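Local coordinates for chemotaxis protein CheX (Vibrio vulnificus, PDB 6VPW), which probably removes the phosphoryl group from the chemotaxis response regulator CheY, helping to end the signal that controls flagellar rotation, at residues V18-T21 against L25-K28; E38-D43 against N147-I152; L67-M72 against E78-L83. All coordinates share one frame; numbering follows the deposited sequence.

Contact 1. Residues V18-T21 against L25-K28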
loop_
_atom_site.group_PDB
_atom_site.type_symbol
_atom_site.label_atom_id
_atom_site.label_comp_id
_atom_site.label_asym_id
_atom_site.label_seq_id
_atom_site.Cartn_x
_atom_site.Cartn_y
_atom_site.Cartn_z
ATOM N N VAL A 18 13.163 -15.388 -4.829
ATOM C CA VAL A 18 13.051 -14.441 -5.972
ATOM C C VAL A 18 14.389 -13.702 -6.104
ATOM O O VAL A 18 14.927 -13.626 -7.243
ATOM C CB VAL A 18 11.855 -13.471 -5.812
ATOM C CG1 VAL A 18 11.933 -12.314 -6.786
ATOM C CG2 VAL A 18 10.517 -14.179 -5.962
ATOM N N LEU A 19 14.942 -13.227 -4.989
ATOM C CA LEU A 19 16.202 -12.449 -5.075
ATOM C C LEU A 19 17.398 -13.353 -5.379
ATOM O O LEU A 19 18.310 -12.896 -6.103
ATOM C CB LEU A 19 16.389 -11.673 -3.775
ATOM C CG LEU A 19 15.332 -10.596 -3.527
ATOM C CD1 LEU A 19 15.641 -9.837 -2.262
ATOM C CD2 LEU A 19 15.225 -9.646 -4.711
ATOM N N LYS A 20 17.396 -14.582 -4.873
ATOM C CA LYS A 20 18.554 -15.468 -5.136
ATOM C C LYS A 20 18.543 -15.869 -6.619
ATOM O O LYS A 20 19.621 -15.831 -7.248
ATOM C CB LYS A 20 18.513 -16.664 -4.183
ATOM C CG LYS A 20 19.787 -17.490 -4.121
ATOM C CD LYS A 20 19.801 -18.465 -2.950
ATOM C CE LYS A 20 21.083 -19.268 -2.870
ATOM N NZ LYS A 20 21.045 -20.269 -1.774
ATOM N N THR A 21 17.366 -16.193 -7.173
ATOM C CA THR A 21 17.292 -16.659 -8.586
ATOM C C THR A 21 17.294 -15.502 -9.593
ATOM O O THR A 21 17.972 -15.638 -10.636
ATOM C CB THR A 21 16.047 -17.517 -8.842
ATOM O OG1 THR A 21 14.853 -16.759 -8.620
ATOM C CG2 THR A 21 16.031 -18.768 -7.993
ATOM N N LEU A 25 21.171 -12.549 -5.520
ATOM C CA LEU A 25 21.490 -11.870 -4.238
ATOM C C LEU A 25 20.879 -12.661 -3.076
ATOM O O LEU A 25 19.683 -13.037 -3.147
ATOM C CB LEU A 25 20.986 -10.426 -4.302
ATOM C CG LEU A 25 21.396 -9.534 -3.133
ATOM C CD1 LEU A 25 21.567 -8.096 -3.577
ATOM C CD2 LEU A 25 20.404 -9.640 -1.986
ATOM N N GLU A 26 21.678 -12.873 -2.031
ATOM C CA GLU A 26 21.262 -13.687 -0.865
ATOM C C GLU A 26 20.903 -12.782 0.315
ATOM O O GLU A 26 21.788 -12.056 0.788
ATOM C CB GLU A 26 22.403 -14.639 -0.507
ATOM C CG GLU A 26 22.031 -15.697 0.509
ATOM C CD GLU A 26 23.113 -16.744 0.707
ATOM O OE1 GLU A 26 24.296 -16.359 0.799
ATOM O OE2 GLU A 26 22.777 -17.945 0.714
ATOM N N LEU A 27 19.640 -12.815 0.746
ATOM C CA LEU A 27 19.221 -12.070 1.960
ATOM C C LEU A 27 19.422 -12.961 3.183
ATOM O O LEU A 27 19.222 -14.191 3.071
ATOM C CB LEU A 27 17.753 -11.664 1.870
ATOM C CG LEU A 27 17.429 -10.522 0.916
ATOM C CD1 LEU A 27 15.989 -10.077 1.122
ATOM C CD2 LEU A 27 18.381 -9.351 1.116
ATOM N N LYS A 28 19.811 -12.336 4.295
ATOM C CA LYS A 28 19.991 -13.014 5.593
ATOM C C LYS A 28 18.713 -12.800 6.391
ATOM O O LYS A 28 18.440 -11.694 6.848
ATOM C CB LYS A 28 21.226 -12.463 6.316
ATOM C CG LYS A 28 21.313 -12.756 7.808
ATOM C CD LYS A 28 21.390 -14.222 8.164
ATOM C CE LYS A 28 21.379 -14.465 9.661
ATOM N NZ LYS A 28 22.505 -13.792 10.356
#
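Two flat groups are engaged across this contact: the Leu19 carbonyl by the amide of Leu25, the Glu26 carboxylate by the ammonium of Lys20. The amide of Leu25 lies above the plane of the Leu19 carbonyl, 41° out of it, and Leu25 N donates to Leu19 O over 2.9 Å in an almost straight bond. At the carboxylate, a single oxygen is addressed: Lys20 NZ stands 3.8 Å from Glu26 OE2, a long salt bridge. The pair illustrates how a chain can leave a helix and still be tied to it. The one hydrogen bond runs from residue i+6 back to residue i and ties the first part of the loop 25-28 to a carbonyl near the end of helix 8-23. The carbonyl of Leu25 turns back on the helix flank too, where Leu25 O comes within 3.3 Å of Lys20 CA in a C-H...O contact.

Beyond this backbone tie, polar and apolar side chains part company. Lys20 and Glu26 run side by side in the same direction as extended chains on the exposed side, a chi1 of -167° turning the Lys20 chain away from its own N and out along Glu26. Leu19 and Leu27 instead go inward and meet at a slant. Their CD1 atoms are 3.4 Å apart, shorter than two methyls normally come, so one methyl of each leucine presses against the other, with Leu27 CG close behind at 3.7 Å from Leu19 CD1.

Leu19 also rests on Ile71 of helix 65-76 and Ile94 of helix 85-107, Leu25 packs on Leu67, Glu70 and Asn74 of helix 65-76, and Leu27 reaches Phe141. Lys28 then pairs with Ser142, placing the turn where the helical layer hands over to the edge strand 28-34 of the sheet.

Contact 2. Residues E38-D43 against N147-I152; sequences EIARGD and NAFIEI
Ala40 and Phe149 join a crossing segment to the antiparallel sheet of this CheC-like alpha/beta fold. Strand 148-154 alternates in textbook fashion: Ile150 and Ile152 face helix 8-23, whereas Phe149 and Glu151 project from the opposite face, where Ala40 and Arg41 pass over them. No hydrogen bond links the two segments, and the closest CA atoms, those of Ala40 and Phe149, remain 7.9 Å apart; the gap is filled by the Phe149 ring, which reaches the backbone of Ala40 and Arg41 as well as the Ala40 methyl.

That ring is the tight part. Its CG lies between the backbone N and the carbonyl carbon (chi1 52°), which stands the ring up from the strand toward the crossing chain. Ala40 CB sits over one face, 4.1 Å from the ring centroid and 29° off its normal, a CH-pi contact. The same methyl is flanked by Glu151, whose OE1 lies 3.6 Å from Ala40 CB while forming a salt bridge with Lys35.

The other side is looser. The exposed Arg41 starts away from the strand and turns its NE to the carbonyl of Gly125, alongside the short pairing of Gly42 with His126.

The closest approach of all is at the ring edge: Arg41 O, near the ring plane, lies 3.2 Å from Phe149 CE2.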
loop_
_atom_site.group_PDB
_atom_site.type_symbol
_atom_site.label_atom_id
_atom_site.label_comp_id
_atom_site.label_asym_id
_atom_site.label_seq_id
_atom_site.Cartn_x
_atom_site.Cartn_y
_atom_site.Cartn_z
ATOM N N GLU A 38 8.419 -1.590 17.596
ATOM C CA GLU A 38 9.758 -1.568 16.941
ATOM C C GLU A 38 9.801 -0.639 15.723
ATOM O O GLU A 38 8.777 -0.488 15.018
ATOM C CB GLU A 38 10.179 -2.986 16.550
ATOM C CG GLU A 38 9.086 -3.793 15.882
ATOM C CD GLU A 38 9.564 -5.150 15.409
ATOM O OE1 GLU A 38 10.534 -5.189 14.627
ATOM O OE2 GLU A 38 9.006 -6.168 15.871
ATOM N N ILE A 39 10.979 -0.050 15.499
ATOM C CA ILE A 39 11.211 0.860 14.342
ATOM C C ILE A 39 11.334 -0.008 13.087
ATOM O O ILE A 39 12.112 -0.985 13.121
ATOM C CB ILE A 39 12.469 1.725 14.562
ATOM C CG1 ILE A 39 12.422 2.468 15.902
ATOM C CG2 ILE A 39 12.672 2.675 13.387
ATOM C CD1 ILE A 39 13.696 3.214 16.242
ATOM N N ALA A 40 10.577 0.330 12.044
ATOM C CA ALA A 40 10.607 -0.402 10.757
ATOM C C ALA A 40 10.582 0.626 9.616
ATOM O O ALA A 40 9.481 0.963 9.132
ATOM C CB ALA A 40 9.445 -1.360 10.682
ATOM N N ARG A 41 11.763 1.087 9.190
ATOM C CA ARG A 41 11.840 2.128 8.136
ATOM C C ARG A 41 12.531 1.588 6.880
ATOM O O ARG A 41 13.354 0.661 6.992
ATOM C CB ARG A 41 12.573 3.345 8.706
ATOM C CG ARG A 41 11.824 4.022 9.844
ATOM C CD ARG A 41 12.652 5.079 10.542
ATOM N NE ARG A 41 12.920 6.218 9.679
ATOM C CZ ARG A 41 13.795 7.180 9.950
ATOM N NH1 ARG A 41 14.517 7.138 11.057
ATOM N NH2 ARG A 41 13.962 8.176 9.099
ATOM N N GLY A 42 12.239 2.199 5.735
ATOM C CA GLY A 42 12.877 1.835 4.461
ATOM C C GLY A 42 12.779 2.976 3.470
ATOM O O GLY A 42 12.171 4.006 3.819
ATOM N N ASP A 43 13.261 2.761 2.247
ATOM C CA ASP A 43 13.341 3.863 1.256
ATOM C C ASP A 43 12.396 3.601 0.090
ATOM O O ASP A 43 11.958 4.573 -0.557
ATOM C CB ASP A 43 14.798 4.061 0.841
ATOM C CG ASP A 43 15.711 4.320 2.034
ATOM O OD1 ASP A 43 15.332 5.143 2.916
ATOM O OD2 ASP A 43 16.761 3.662 2.103
ATOM N N ASN A 147 19.232 -3.344 4.490
ATOM C CA ASN A 147 18.221 -4.219 5.120
ATOM C C ASN A 147 16.883 -4.109 4.382
ATOM O O ASN A 147 16.688 -3.187 3.549
ATOM C CB ASN A 147 18.087 -3.880 6.610
ATOM C CG ASN A 147 19.374 -4.081 7.391
ATOM O OD1 ASN A 147 20.225 -4.892 7.027
ATOM N ND2 ASN A 147 19.521 -3.351 8.479
ATOM N N ALA A 148 16.011 -5.061 4.676
ATOM C CA ALA A 148 14.663 -5.086 4.091
ATOM C C ALA A 148 13.733 -5.728 5.110
ATOM O O ALA A 148 14.221 -6.284 6.110
ATOM C CB ALA A 148 14.668 -5.865 2.796
ATOM N N PHE A 149 12.437 -5.632 4.878
ATOM C CA PHE A 149 11.541 -6.406 5.757
ATOM C C PHE A 149 10.207 -6.595 5.050
ATOM O O PHE A 149 9.792 -5.754 4.217
ATOM C CB PHE A 149 11.418 -5.791 7.154
ATOM C CG PHE A 149 11.049 -4.340 7.174
ATOM C CD1 PHE A 149 9.719 -3.948 7.110
ATOM C CD2 PHE A 149 12.031 -3.365 7.245
ATOM C CE1 PHE A 149 9.375 -2.600 7.116
ATOM C CE2 PHE A 149 11.687 -2.021 7.244
ATOM C CZ PHE A 149 10.362 -1.642 7.189
ATOM N N ILE A 150 9.624 -7.745 5.329
ATOM C CA ILE A 150 8.257 -8.076 4.859
ATOM C C ILE A 150 7.334 -7.862 6.050
ATOM O O ILE A 150 7.725 -8.238 7.188
ATOM C CB ILE A 150 8.131 -9.521 4.356
ATOM C CG1 ILE A 150 8.960 -9.757 3.100
ATOM C CG2 ILE A 150 6.659 -9.884 4.124
ATOM C CD1 ILE A 150 9.045 -11.208 2.713
ATOM N N GLU A 151 6.190 -7.233 5.805
ATOM C CA GLU A 151 5.162 -7.166 6.864
ATOM C C GLU A 151 3.920 -7.795 6.254
ATOM O O GLU A 151 3.628 -7.554 5.031
ATOM C CB GLU A 151 4.906 -5.759 7.394
ATOM C CG GLU A 151 6.052 -5.190 8.201
ATOM C CD GLU A 151 5.678 -3.910 8.927
ATOM O OE1 GLU A 151 6.590 -3.198 9.385
ATOM O OE2 GLU A 151 4.478 -3.643 9.043
ATOM N N ILE A 152 3.216 -8.584 7.057
ATOM C CA ILE A 152 2.022 -9.263 6.495
ATOM C C ILE A 152 0.946 -9.303 7.574
ATOM O O ILE A 152 1.299 -9.351 8.771
ATOM C CB ILE A 152 2.431 -10.642 5.956
ATOM C CG1 ILE A 152 1.413 -11.201 4.968
ATOM C CG2 ILE A 152 2.729 -11.612 7.090
ATOM C CD1 ILE A 152 2.011 -12.256 4.069
#

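Contact 3. Residues L67-M72 against E78-L83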
loop_
_atom_site.group_PDB
_atom_site.type_symbol
_atom_site.label_atom_id
_atom_site.label_comp_id
_atom_site.label_asym_id
_atom_site.label_seq_id
_atom_site.Cartn_x
_atom_site.Cartn_y
_atom_site.Cartn_z
ATOM N N LEU A 67 20.189 -1.540 -0.934
ATOM C CA LEU A 67 19.805 -2.927 -1.304
ATOM C C LEU A 67 19.004 -2.922 -2.611
ATOM O O LEU A 67 19.300 -3.749 -3.503
ATOM C CB LEU A 67 19.004 -3.526 -0.147
ATOM C CG LEU A 67 18.417 -4.911 -0.401
ATOM C CD1 LEU A 67 19.486 -5.867 -0.893
ATOM C CD2 LEU A 67 17.751 -5.441 0.852
ATOM N N ALA A 68 18.020 -2.031 -2.709
ATOM C CA ALA A 68 17.237 -1.873 -3.951
ATOM C C ALA A 68 18.182 -1.608 -5.137
ATOM O O ALA A 68 18.002 -2.247 -6.198
ATOM C CB ALA A 68 16.244 -0.743 -3.770
ATOM N N LEU A 69 19.138 -0.685 -4.982
ATOM C CA LEU A 69 20.077 -0.382 -6.094
ATOM C C LEU A 69 20.925 -1.624 -6.399
ATOM O O LEU A 69 21.173 -1.877 -7.594
ATOM C CB LEU A 69 20.942 0.834 -5.737
ATOM C CG LEU A 69 20.208 2.175 -5.646
ATOM C CD1 LEU A 69 21.154 3.293 -5.222
ATOM C CD2 LEU A 69 19.552 2.533 -6.966
ATOM N N GLU A 70 21.311 -2.399 -5.376
ATOM C CA GLU A 70 22.138 -3.613 -5.629
ATOM C C GLU A 70 21.306 -4.635 -6.410
ATOM O O GLU A 70 21.833 -5.208 -7.378
ATOM C CB GLU A 70 22.665 -4.216 -4.326
ATOM C CG GLU A 70 23.806 -5.200 -4.527
ATOM C CD GLU A 70 25.127 -4.582 -4.949
ATOM O OE1 GLU A 70 25.284 -3.339 -4.826
ATOM O OE2 GLU A 70 25.985 -5.332 -5.429
ATOM N N ILE A 71 20.051 -4.850 -6.012
ATOM C CA ILE A 71 19.151 -5.786 -6.746
ATOM C C ILE A 71 19.040 -5.327 -8.206
ATOM O O ILE A 71 19.232 -6.180 -9.110
ATOM C CB ILE A 71 17.784 -5.882 -6.031
ATOM C CG1 ILE A 71 17.940 -6.523 -4.651
ATOM C CG2 ILE A 71 16.755 -6.621 -6.875
ATOM C CD1 ILE A 71 16.713 -6.414 -3.774
ATOM N N MET A 72 18.768 -4.032 -8.423
ATOM C CA MET A 72 18.608 -3.436 -9.780
ATOM C C MET A 72 19.881 -3.647 -10.605
ATOM O O MET A 72 19.760 -4.012 -11.788
ATOM C CB MET A 72 18.342 -1.930 -9.691
ATOM C CG MET A 72 16.933 -1.590 -9.276
ATOM S SD MET A 72 15.751 -1.923 -10.602
ATOM C CE MET A 72 16.254 -0.700 -11.812
ATOM N N GLU A 78 23.342 -2.792 -15.054
ATOM C CA GLU A 78 23.704 -1.349 -14.989
ATOM C C GLU A 78 23.025 -0.724 -13.765
ATOM O O GLU A 78 21.774 -0.727 -13.707
ATOM C CB GLU A 78 23.301 -0.630 -16.278
ATOM C CG GLU A 78 24.091 -1.081 -17.496
ATOM C CD GLU A 78 23.680 -0.415 -18.800
ATOM O OE1 GLU A 78 22.568 0.151 -18.850
ATOM O OE2 GLU A 78 24.475 -0.461 -19.763
ATOM N N ARG A 79 23.833 -0.215 -12.830
ATOM C CA ARG A 79 23.329 0.408 -11.576
ATOM C C ARG A 79 22.579 1.693 -11.914
ATOM O O ARG A 79 23.122 2.565 -12.589
ATOM C CB ARG A 79 24.504 0.699 -10.639
ATOM C CG ARG A 79 24.104 1.195 -9.257
ATOM C CD ARG A 79 25.335 1.482 -8.419
ATOM N NE ARG A 79 25.012 1.795 -7.034
ATOM C CZ ARG A 79 24.797 0.892 -6.082
ATOM N NH1 ARG A 79 24.851 -0.401 -6.363
ATOM N NH2 ARG A 79 24.513 1.289 -4.851
ATOM N N PRO A 80 21.309 1.853 -11.472
ATOM C CA PRO A 80 20.549 3.077 -11.728
ATOM C C PRO A 80 21.080 4.257 -10.903
ATOM O O PRO A 80 21.710 4.007 -9.890
ATOM C CB PRO A 80 19.115 2.750 -11.263
ATOM C CG PRO A 80 19.098 1.244 -11.069
ATOM C CD PRO A 80 20.520 0.861 -10.724
ATOM N N ASN A 81 20.780 5.489 -11.328
ATOM C CA ASN A 81 21.233 6.703 -10.592
ATOM C C ASN A 81 20.675 6.760 -9.160
ATOM O O ASN A 81 21.477 6.694 -8.204
ATOM C CB ASN A 81 20.865 7.986 -11.349
ATOM C CG ASN A 81 21.473 9.241 -10.756
ATOM O OD1 ASN A 81 22.285 9.176 -9.834
ATOM N ND2 ASN A 81 21.102 10.392 -11.290
ATOM N N GLY A 82 19.350 6.860 -9.022
ATOM C CA GLY A 82 18.664 6.771 -7.718
ATOM C C GLY A 82 17.465 5.848 -7.829
ATOM O O GLY A 82 17.516 4.943 -8.692
ATOM N N LEU A 83 16.433 6.072 -7.006
ATOM C CA LEU A 83 15.176 5.270 -7.037
ATOM C C LEU A 83 14.253 5.801 -8.146
ATOM O O LEU A 83 13.134 6.257 -7.824
ATOM C CB LEU A 83 14.512 5.356 -5.659
ATOM C CG LEU A 83 15.365 4.851 -4.496
ATOM C CD1 LEU A 83 14.642 5.022 -3.170
ATOM C CD2 LEU A 83 15.758 3.398 -4.710
HETATM O O HOH W 1 24.303 -0.966 -3.421
#
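Leu69 and Met72 lie on regular helix, as the bond from Met72 N to Ala68 O (3.0 Å) attests, whereas the loop 78-83, whose Arg79, Pro80, Gly82 and Leu83 cover them, is irregular. This loop runs back along the helix, nearest at the CA atoms of Met72 and Arg79, and later reaching Ala68 through Leu83. No backbone hydrogen bond joins the two; side chains do the work.

Arg79 stretches out from CG to NE, with CG anti to the backbone N (chi1 -173°), and so carries its guanidinium back over the helix. Leu69 CB covers one face, 3.7 Å from Arg79 NH2 and displaced toward the rim. Glu70 bends at chi2 to meet the edge, where Arg79 NH1 gives Glu70 OE1 a weak bond of 3.3 Å within a salt bridge. The two planes are 56° apart. A water in the guanidinium plane reinforces the pair, accepting from Arg79 NH2 at 2.7 Å and donating to Glu70 OE1 at 2.9 Å.

The apolar half is plainer. Pro80 CG touches both Met72 CB and Met72 CE, each at 3.5 Å, in the crook of the bent methionine. Leu69 CD2 packs on Pro80 CD and Leu83 CD2, and lies against the loop's backbone carbonyl at Gly82 O, 3.6 Å away.

Gln73 is a further acceptor for Arg79 NH1. Met72 and Pro80 both reach Val87, so the loop is packed against both helices it connects, 65-76 and 85-107.

How the contacts relate
Contacts 1 and 3 show the same solution, a chain leaving a helix and folding back on it, at different depths. In contact 1 a backbone bond and buried leucines dominate, with its ion pair left on the surface; contact 3, centred about 17 Å from the chain centre, combines packing of Leu69 and Met72 under the loop with a weak, water-bridged salt bridge at the surface. Contact 2, buried and nearest the chain centre (about 9 Å, centre to centre), joins distant parts of the sequence through an aromatic ring, without hydrogen bond or salt bridge between its segments. Helix 65-76 links the three: Leu67 packs on Leu25 and Leu27 of contact 1 and on Ala148 of contact 2.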